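Local coordinates for CBS domain protein (Streptococcus pneumoniae serotype 4, PDB 7LZG) that is of unknown function but, as a CBS-pair protein, may sense or bind regulatory ligands such as adenine nucleotides, as some CBS-domain relatives do, at residues Ala39-Val51 against Val61-Gln73. Residues are numbered along the deposited sequence; the frame is centred on the assembly and turned at random.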
ATOM      1  N   ALA B  39      -7.215   1.077 -19.300  1.00 39.59           N
ATOM      2  CA  ALA B  39      -6.430   1.346 -18.101  1.00 33.70           C
ATOM      3  C   ALA B  39      -6.813   0.412 -16.961  1.00 30.36           C
ATOM      4  O   ALA B  39      -5.964   0.071 -16.130  1.00 26.37           O
ATOM      5  CB  ALA B  39      -6.598   2.804 -17.674  1.00 26.04           C
ATOM      6  N   THR B  40      -8.078  -0.012 -16.905  1.00 31.59           N
ATOM      7  CA  THR B  40      -8.482  -0.993 -15.902  1.00 31.93           C
ATOM      8  C   THR B  40      -7.793  -2.331 -16.142  1.00 32.93           C
ATOM      9  O   THR B  40      -7.290  -2.960 -15.205  1.00 31.70           O
ATOM     10  CB  THR B  40     -10.002  -1.160 -15.905  1.00 25.87           C
ATOM     11  OG1 THR B  40     -10.628   0.120 -15.764  1.00 24.19           O
ATOM     12  CG2 THR B  40     -10.438  -2.050 -14.753  1.00 31.02           C
ATOM     13  N   LEU B  41      -7.763  -2.785 -17.399  1.00 40.13           N
ATOM     14  CA  LEU B  41      -6.966  -3.957 -17.743  1.00 41.29           C
ATOM     15  C   LEU B  41      -5.493  -3.729 -17.432  1.00 40.60           C
ATOM     16  O   LEU B  41      -4.819  -4.614 -16.893  1.00 38.47           O
ATOM     17  CB  LEU B  41      -7.148  -4.304 -19.222  1.00 42.20           C
ATOM     18  CG  LEU B  41      -6.047  -5.141 -19.882  1.00 41.79           C
ATOM     19  CD1 LEU B  41      -5.992  -6.549 -19.309  1.00 39.32           C
ATOM     20  CD2 LEU B  41      -6.236  -5.181 -21.390  1.00 53.14           C
ATOM     21  N   LEU B  42      -4.979  -2.543 -17.764  1.00 37.23           N
ATOM     22  CA  LEU B  42      -3.570  -2.248 -17.523  1.00 32.41           C
ATOM     23  C   LEU B  42      -3.254  -2.238 -16.032  1.00 29.04           C
ATOM     24  O   LEU B  42      -2.228  -2.779 -15.605  1.00 28.16           O
ATOM     25  CB  LEU B  42      -3.207  -0.911 -18.169  1.00 38.06           C
ATOM     26  CG  LEU B  42      -1.966  -0.874 -19.065  1.00 45.93           C
ATOM     27  CD1 LEU B  42      -1.776  -2.188 -19.806  1.00 40.42           C
ATOM     28  CD2 LEU B  42      -2.081   0.274 -20.053  1.00 51.51           C
ATOM     29  N   LEU B  43      -4.128  -1.636 -15.222  1.00 31.24           N
ATOM     30  CA  LEU B  43      -3.871  -1.556 -13.787  1.00 31.16           C
ATOM     31  C   LEU B  43      -4.003  -2.917 -13.115  1.00 31.25           C
ATOM     32  O   LEU B  43      -3.272  -3.214 -12.163  1.00 33.68           O
ATOM     33  CB  LEU B  43      -4.819  -0.548 -13.139  1.00 22.61           C
ATOM     34  CG  LEU B  43      -4.445   0.924 -13.311  1.00 24.39           C
ATOM     35  CD1 LEU B  43      -5.528   1.826 -12.745  1.00 19.87           C
ATOM     36  CD2 LEU B  43      -3.111   1.202 -12.640  1.00 20.05           C
ATOM     37  N   SER B  44      -4.928  -3.756 -13.591  1.00 32.70           N
ATOM     38  CA  SER B  44      -5.134  -5.057 -12.964  1.00 27.93           C
ATOM     39  C   SER B  44      -3.925  -5.966 -13.135  1.00 30.48           C
ATOM     40  O   SER B  44      -3.703  -6.860 -12.311  1.00 32.44           O
ATOM     41  CB  SER B  44      -6.381  -5.729 -13.537  1.00 26.89           C
ATOM     42  OG  SER B  44      -6.162  -6.156 -14.870  1.00 30.89           O
ATOM     43  N   GLN B  45      -3.136  -5.756 -14.189  1.00 33.10           N
ATOM     44  CA  GLN B  45      -1.954  -6.571 -14.436  1.00 33.06           C
ATOM     45  C   GLN B  45      -0.712  -6.057 -13.721  1.00 36.69           C
ATOM     46  O   GLN B  45       0.244  -6.820 -13.545  1.00 40.67           O
ATOM     47  CB  GLN B  45      -1.678  -6.655 -15.939  1.00 38.23           C
ATOM     48  CG  GLN B  45      -2.754  -7.394 -16.712  1.00 40.08           C
ATOM     49  CD  GLN B  45      -3.013  -8.779 -16.154  1.00 43.62           C
ATOM     50  OE1 GLN B  45      -2.168  -9.670 -16.252  1.00 48.81           O
ATOM     51  NE2 GLN B  45      -4.183  -8.965 -15.553  1.00 35.83           N
HETATM   52  N   MSE B  46      -0.702  -4.795 -13.306  1.00 37.70           N
HETATM   53  CA  MSE B  46       0.442  -4.234 -12.598  1.00 34.58           C
HETATM   54  C   MSE B  46       0.444  -4.646 -11.134  1.00 40.84           C
HETATM   55  O   MSE B  46      -0.581  -5.057 -10.592  1.00 38.05           O
HETATM   56  CB  MSE B  46       0.441  -2.713 -12.707  1.00 39.00           C
HETATM   57  CG  MSE B  46       0.531  -2.210 -14.129  1.00 54.38           C
HETATM   58 SE   MSE B  46       0.118  -0.319 -14.259  1.00 85.81          SE
HETATM   59  CE  MSE B  46       0.213  -0.138 -16.196  1.00 55.23           C
ATOM     60  N   THR B  47       1.607  -4.532 -10.494  1.00 61.06           N
ATOM     61  CA  THR B  47       1.746  -4.892  -9.090  1.00 65.02           C
ATOM     62  C   THR B  47       1.541  -3.715  -8.149  1.00 55.82           C
ATOM     63  O   THR B  47       1.293  -3.929  -6.956  1.00 53.60           O
ATOM     64  CB  THR B  47       3.126  -5.506  -8.836  1.00 70.33           C
ATOM     65  OG1 THR B  47       4.140  -4.630  -9.345  1.00 71.10           O
ATOM     66  CG2 THR B  47       3.239  -6.860  -9.518  1.00 75.74           C
ATOM     67  N   TYR B  48       1.634  -2.487  -8.651  1.00 53.03           N
ATOM     68  CA  TYR B  48       1.445  -1.300  -7.832  1.00 50.32           C
ATOM     69  C   TYR B  48      -0.031  -0.924  -7.782  1.00 39.32           C
ATOM     70  O   TYR B  48      -0.760  -1.085  -8.765  1.00 33.83           O
ATOM     71  CB  TYR B  48       2.266  -0.132  -8.382  1.00 49.83           C
ATOM     72  CG  TYR B  48       3.749  -0.419  -8.457  1.00 66.51           C
ATOM     73  CD1 TYR B  48       4.386  -1.153  -7.464  1.00 75.56           C
ATOM     74  CD2 TYR B  48       4.510   0.031  -9.528  1.00 78.02           C
ATOM     75  CE1 TYR B  48       5.741  -1.422  -7.530  1.00 88.89           C
ATOM     76  CE2 TYR B  48       5.866  -0.234  -9.604  1.00 88.70           C
ATOM     77  CZ  TYR B  48       6.475  -0.961  -8.602  1.00 96.16           C
ATOM     78  OH  TYR B  48       7.824  -1.229  -8.671  1.00 98.58           O
ATOM     79  N   THR B  49      -0.466  -0.426  -6.623  1.00 39.88           N
ATOM     80  CA  THR B  49      -1.861  -0.033  -6.462  1.00 32.52           C
ATOM     81  C   THR B  49      -2.150   1.312  -7.116  1.00 28.32           C
ATOM     82  O   THR B  49      -3.252   1.519  -7.637  1.00 21.15           O
ATOM     83  CB  THR B  49      -2.226   0.008  -4.977  1.00 32.33           C
ATOM     84  OG1 THR B  49      -1.934  -1.261  -4.378  1.00 48.71           O
ATOM     85  CG2 THR B  49      -3.708   0.307  -4.793  1.00 33.19           C
ATOM     86  N   ARG B  50      -1.180   2.224  -7.117  1.00 32.07           N
ATOM     87  CA  ARG B  50      -1.332   3.527  -7.746  1.00 25.59           C
ATOM     88  C   ARG B  50      -0.183   3.762  -8.713  1.00 23.86           C
ATOM     89  O   ARG B  50       0.969   3.431  -8.415  1.00 30.03           O
ATOM     90  CB  ARG B  50      -1.368   4.655  -6.709  1.00 23.40           C
ATOM     91  CG  ARG B  50      -2.313   4.404  -5.552  1.00 28.25           C
ATOM     92  CD  ARG B  50      -2.665   5.696  -4.844  1.00 31.00           C
ATOM     93  NE  ARG B  50      -3.394   6.607  -5.719  1.00 25.90           N
ATOM     94  CZ  ARG B  50      -4.708   6.582  -5.897  1.00 25.85           C
ATOM     95  NH1 ARG B  50      -5.472   5.697  -5.276  1.00 35.59           N
ATOM     96  NH2 ARG B  50      -5.269   7.465  -6.717  1.00 24.14           N
ATOM     97  N   VAL B  51      -0.503   4.329  -9.872  1.00 23.09           N
ATOM     98  CA  VAL B  51       0.516   4.700 -10.849  1.00 26.71           C
ATOM     99  C   VAL B  51       0.379   6.187 -11.152  1.00 20.94           C
ATOM    100  O   VAL B  51      -0.739   6.724 -11.138  1.00 18.40           O
ATOM    101  CB  VAL B  51       0.408   3.854 -12.129  1.00 21.76           C
ATOM    102  CG1 VAL B  51       0.614   2.383 -11.808  1.00 30.83           C
ATOM    103  CG2 VAL B  51      -0.928   4.077 -12.813  1.00 22.49           C
ATOM    104  N   VAL B  61       0.368  14.913 -13.825  1.00 29.63           N
ATOM    105  CA  VAL B  61      -1.036  15.235 -13.600  1.00 26.13           C
ATOM    106  C   VAL B  61      -1.493  14.769 -12.227  1.00 30.66           C
ATOM    107  O   VAL B  61      -2.090  15.530 -11.462  1.00 35.84           O
ATOM    108  CB  VAL B  61      -1.903  14.616 -14.716  1.00 28.22           C
ATOM    109  CG1 VAL B  61      -3.354  15.049 -14.567  1.00 31.83           C
ATOM    110  CG2 VAL B  61      -1.360  14.995 -16.081  1.00 27.48           C
ATOM    111  N   GLY B  62      -1.213  13.514 -11.897  1.00 25.24           N
ATOM    112  CA  GLY B  62      -1.615  12.964 -10.621  1.00 23.88           C
ATOM    113  C   GLY B  62      -1.384  11.467 -10.599  1.00 23.47           C
ATOM    114  O   GLY B  62      -0.696  10.913 -11.459  1.00 20.62           O
ATOM    115  N   THR B  63      -1.971  10.827  -9.596  1.00 23.60           N
ATOM    116  CA  THR B  63      -1.930   9.381  -9.456  1.00 19.77           C
ATOM    117  C   THR B  63      -3.325   8.809  -9.666  1.00 20.42           C
ATOM    118  O   THR B  63      -4.330   9.485  -9.437  1.00 21.19           O
ATOM    119  CB  THR B  63      -1.404   8.967  -8.079  1.00 20.64           C
ATOM    120  OG1 THR B  63      -2.274   9.479  -7.062  1.00 22.38           O
ATOM    121  CG2 THR B  63      -0.001   9.509  -7.862  1.00 23.19           C
ATOM    122  N   ILE B  64      -3.380   7.553 -10.105  1.00 20.96           N
ATOM    123  CA  ILE B  64      -4.648   6.889 -10.366  1.00 20.06           C
ATOM    124  C   ILE B  64      -4.561   5.443  -9.899  1.00 19.70           C
ATOM    125  O   ILE B  64      -3.497   4.816  -9.930  1.00 18.26           O
ATOM    126  CB  ILE B  64      -5.041   6.967 -11.860  1.00 17.45           C
ATOM    127  CG1 ILE B  64      -6.511   6.589 -12.048  1.00 14.44           C
ATOM    128  CG2 ILE B  64      -4.141   6.076 -12.706  1.00 18.51           C
ATOM    129  CD1 ILE B  64      -6.996   6.712 -13.468  1.00 15.30           C
ATOM    130  N   GLY B  65      -5.698   4.924  -9.437  1.00 19.00           N
ATOM    131  CA  GLY B  65      -5.820   3.531  -9.068  1.00 15.28           C
ATOM    132  C   GLY B  65      -7.134   2.969  -9.572  1.00 13.68           C
ATOM    133  O   GLY B  65      -7.943   3.679 -10.171  1.00 16.74           O
ATOM    134  N   LEU B  66      -7.329   1.675  -9.319  1.00 13.61           N
ATOM    135  CA  LEU B  66      -8.563   1.027  -9.746  1.00 13.68           C
ATOM    136  C   LEU B  66      -9.772   1.569  -8.997  1.00 14.96           C
ATOM    137  O   LEU B  66     -10.867   1.637  -9.565  1.00 13.64           O
ATOM    138  CB  LEU B  66      -8.450  -0.482  -9.561  1.00 17.22           C
ATOM    139  CG  LEU B  66      -7.583  -1.164 -10.615  1.00 18.16           C
ATOM    140  CD1 LEU B  66      -7.387  -2.623 -10.270  1.00 19.47           C
ATOM    141  CD2 LEU B  66      -8.225  -1.012 -11.983  1.00 18.97           C
ATOM    142  N   ARG B  67      -9.599   1.955  -7.730  1.00 14.98           N
ATOM    143  CA  ARG B  67     -10.706   2.550  -6.990  1.00 19.61           C
ATOM    144  C   ARG B  67     -11.161   3.850  -7.638  1.00 21.58           C
ATOM    145  O   ARG B  67     -12.361   4.139  -7.693  1.00 23.95           O
ATOM    146  CB  ARG B  67     -10.305   2.785  -5.534  1.00 24.49           C
ATOM    147  CG  ARG B  67     -11.381   3.471  -4.702  1.00 29.67           C
ATOM    148  CD  ARG B  67     -10.929   3.676  -3.268  1.00 40.57           C
ATOM    149  NE  ARG B  67      -9.646   4.365  -3.196  1.00 59.08           N
ATOM    150  CZ  ARG B  67      -9.072   4.770  -2.071  1.00 71.05           C
ATOM    151  NH1 ARG B  67      -9.652   4.587  -0.895  1.00 71.31           N
ATOM    152  NH2 ARG B  67      -7.890   5.377  -2.127  1.00 70.69           N
ATOM    153  N   ASP B  68     -10.214   4.643  -8.145  1.00 15.15           N
ATOM    154  CA  ASP B  68     -10.573   5.886  -8.817  1.00 13.50           C
ATOM    155  C   ASP B  68     -11.392   5.615 -10.072  1.00 17.23           C
ATOM    156  O   ASP B  68     -12.390   6.297 -10.331  1.00 17.52           O
ATOM    157  CB  ASP B  68      -9.309   6.674  -9.155  1.00 17.47           C
ATOM    158  CG  ASP B  68      -8.470   6.975  -7.929  1.00 25.55           C
ATOM    159  OD1 ASP B  68      -9.011   7.557  -6.965  1.00 32.84           O
ATOM    160  OD2 ASP B  68      -7.273   6.617  -7.923  1.00 25.76           O
ATOM    161  N   ILE B  69     -10.991   4.614 -10.857  1.00 19.98           N
ATOM    162  CA  ILE B  69     -11.747   4.258 -12.052  1.00 16.47           C
ATOM    163  C   ILE B  69     -13.089   3.643 -11.675  1.00 18.72           C
ATOM    164  O   ILE B  69     -14.127   3.978 -12.257  1.00 20.85           O
ATOM    165  CB  ILE B  69     -10.918   3.313 -12.939  1.00 14.67           C
ATOM    166  CG1 ILE B  69      -9.597   3.978 -13.326  1.00 16.77           C
ATOM    167  CG2 ILE B  69     -11.707   2.907 -14.175  1.00 16.77           C
ATOM    168  CD1 ILE B  69      -8.751   3.156 -14.269  1.00 24.64           C
HETATM  169  N   MSE B  70     -13.092   2.744 -10.695  1.00 17.22           N
HETATM  170  CA  MSE B  70     -14.306   2.033 -10.310  1.00 18.30           C
HETATM  171  C   MSE B  70     -15.346   2.966  -9.699  1.00 19.39           C
HETATM  172  O   MSE B  70     -16.523   2.904 -10.050  1.00 20.51           O
HETATM  173  CB  MSE B  70     -13.973   0.906  -9.329  1.00 22.61           C
HETATM  174  CG  MSE B  70     -14.464  -0.460  -9.771  1.00 26.89           C
HETATM  175 SE   MSE B  70     -13.975  -0.870 -11.616  1.00 70.56          SE
HETATM  176  CE  MSE B  70     -12.036  -0.730 -11.466  1.00 27.05           C
ATOM    177  N   ALA B  71     -14.904   3.832  -8.783  1.00 20.90           N
ATOM    178  CA  ALA B  71     -15.828   4.771  -8.156  1.00 19.44           C
ATOM    179  C   ALA B  71     -16.338   5.806  -9.149  1.00 20.90           C
ATOM    180  O   ALA B  71     -17.461   6.302  -9.004  1.00 22.93           O
ATOM    181  CB  ALA B  71     -15.157   5.461  -6.968  1.00 18.60           C
ATOM    182  N   TYR B  72     -15.533   6.143 -10.158  1.00 19.63           N
ATOM    183  CA  TYR B  72     -15.985   7.078 -11.182  1.00 18.69           C
ATOM    184  C   TYR B  72     -17.105   6.474 -12.020  1.00 21.90           C
ATOM    185  O   TYR B  72     -18.073   7.164 -12.362  1.00 29.45           O
ATOM    186  CB  TYR B  72     -14.802   7.493 -12.060  1.00 20.30           C
ATOM    187  CG  TYR B  72     -15.111   8.555 -13.091  1.00 21.86           C
ATOM    188  CD1 TYR B  72     -15.570   8.208 -14.353  1.00 21.10           C
ATOM    189  CD2 TYR B  72     -14.927   9.904 -12.810  1.00 24.22           C
ATOM    190  CE1 TYR B  72     -15.847   9.163 -15.303  1.00 22.93           C
ATOM    191  CE2 TYR B  72     -15.202  10.875 -13.759  1.00 24.35           C
ATOM    192  CZ  TYR B  72     -15.663  10.494 -15.005  1.00 27.85           C
ATOM    193  OH  TYR B  72     -15.943  11.439 -15.963  1.00 31.52           O
ATOM    194  N   GLN B  73     -16.999   5.186 -12.352  1.00 17.55           N
ATOM    195  CA  GLN B  73     -18.051   4.532 -13.125  1.00 21.81           C
ATOM    196  C   GLN B  73     -19.343   4.439 -12.325  1.00 27.86           C
ATOM    197  O   GLN B  73     -20.438   4.609 -12.873  1.00 29.80           O
ATOM    198  CB  GLN B  73     -17.592   3.143 -13.564  1.00 28.44           C
ATOM    199  CG  GLN B  73     -18.571   2.417 -14.470  1.00 35.09           C
ATOM    200  CD  GLN B  73     -18.024   1.096 -14.975  1.00 53.82           C
ATOM    201  OE1 GLN B  73     -17.063   0.557 -14.423  1.00 58.32           O
ATOM    202  NE2 GLN B  73     -18.630   0.570 -16.034  1.00 53.01           N
TER
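T63 meets R50 and V51 where two strands of a CBS domain pair as an antiparallel hairpin, with helices 36-45 and 66-76 lying together against the sheet in the α/β arrangement of this fold. The T63 hydroxyl, held between the backbone N and the carbonyl carbon, lies near the plane of the R50 guanidinium, at its edge. Next along the strand, I64 forms the hydrogen-bonded pair with V51: V51 N to I64 O and I64 N to V51 O both measure 3.0 Å. On the face turned to the helices their side chains touch, V51 CG2 to I64 CG2 at 3.8 Å. At G65, the N-cap position of helix 66-76, L43 CD1 lies 3.7 Å from the carbonyl C. Where a side chain would start, T49 O (3.6 Å from G65 CA) and the R50 guanidinium come close, and G65 N lies over one face of that guanidinium.

From here the side chains of L66, I69 and M70 meet those of A39, T40 and L43 between helix axes 10.3 Å apart at closest approach and roughly antiparallel, at 146°. L66 CD2 sits between L43 CB (3.6 Å) and T40 CG2 (3.7 Å). R67 brings its guanidinium near that of R50, the planes 57° apart; it also donates from NH1 to the backbone O of M46 of the second subunit, so the contact borders the dimer interface. D68 holds the polar side of the same turn: its OD2 accepts G65 N through the anti lone pair and forms a salt bridge with R50 NH2, the guanidinium and carboxylate planes standing 77° apart. I69 inserts CD1 among A39, T40 and L43, and T40 OG1, which is bonded to A36 O within its own helix, rests beside I69 CG2. M70, bent at its second and third torsions, brings CE to 3.9 Å from T40 CG2.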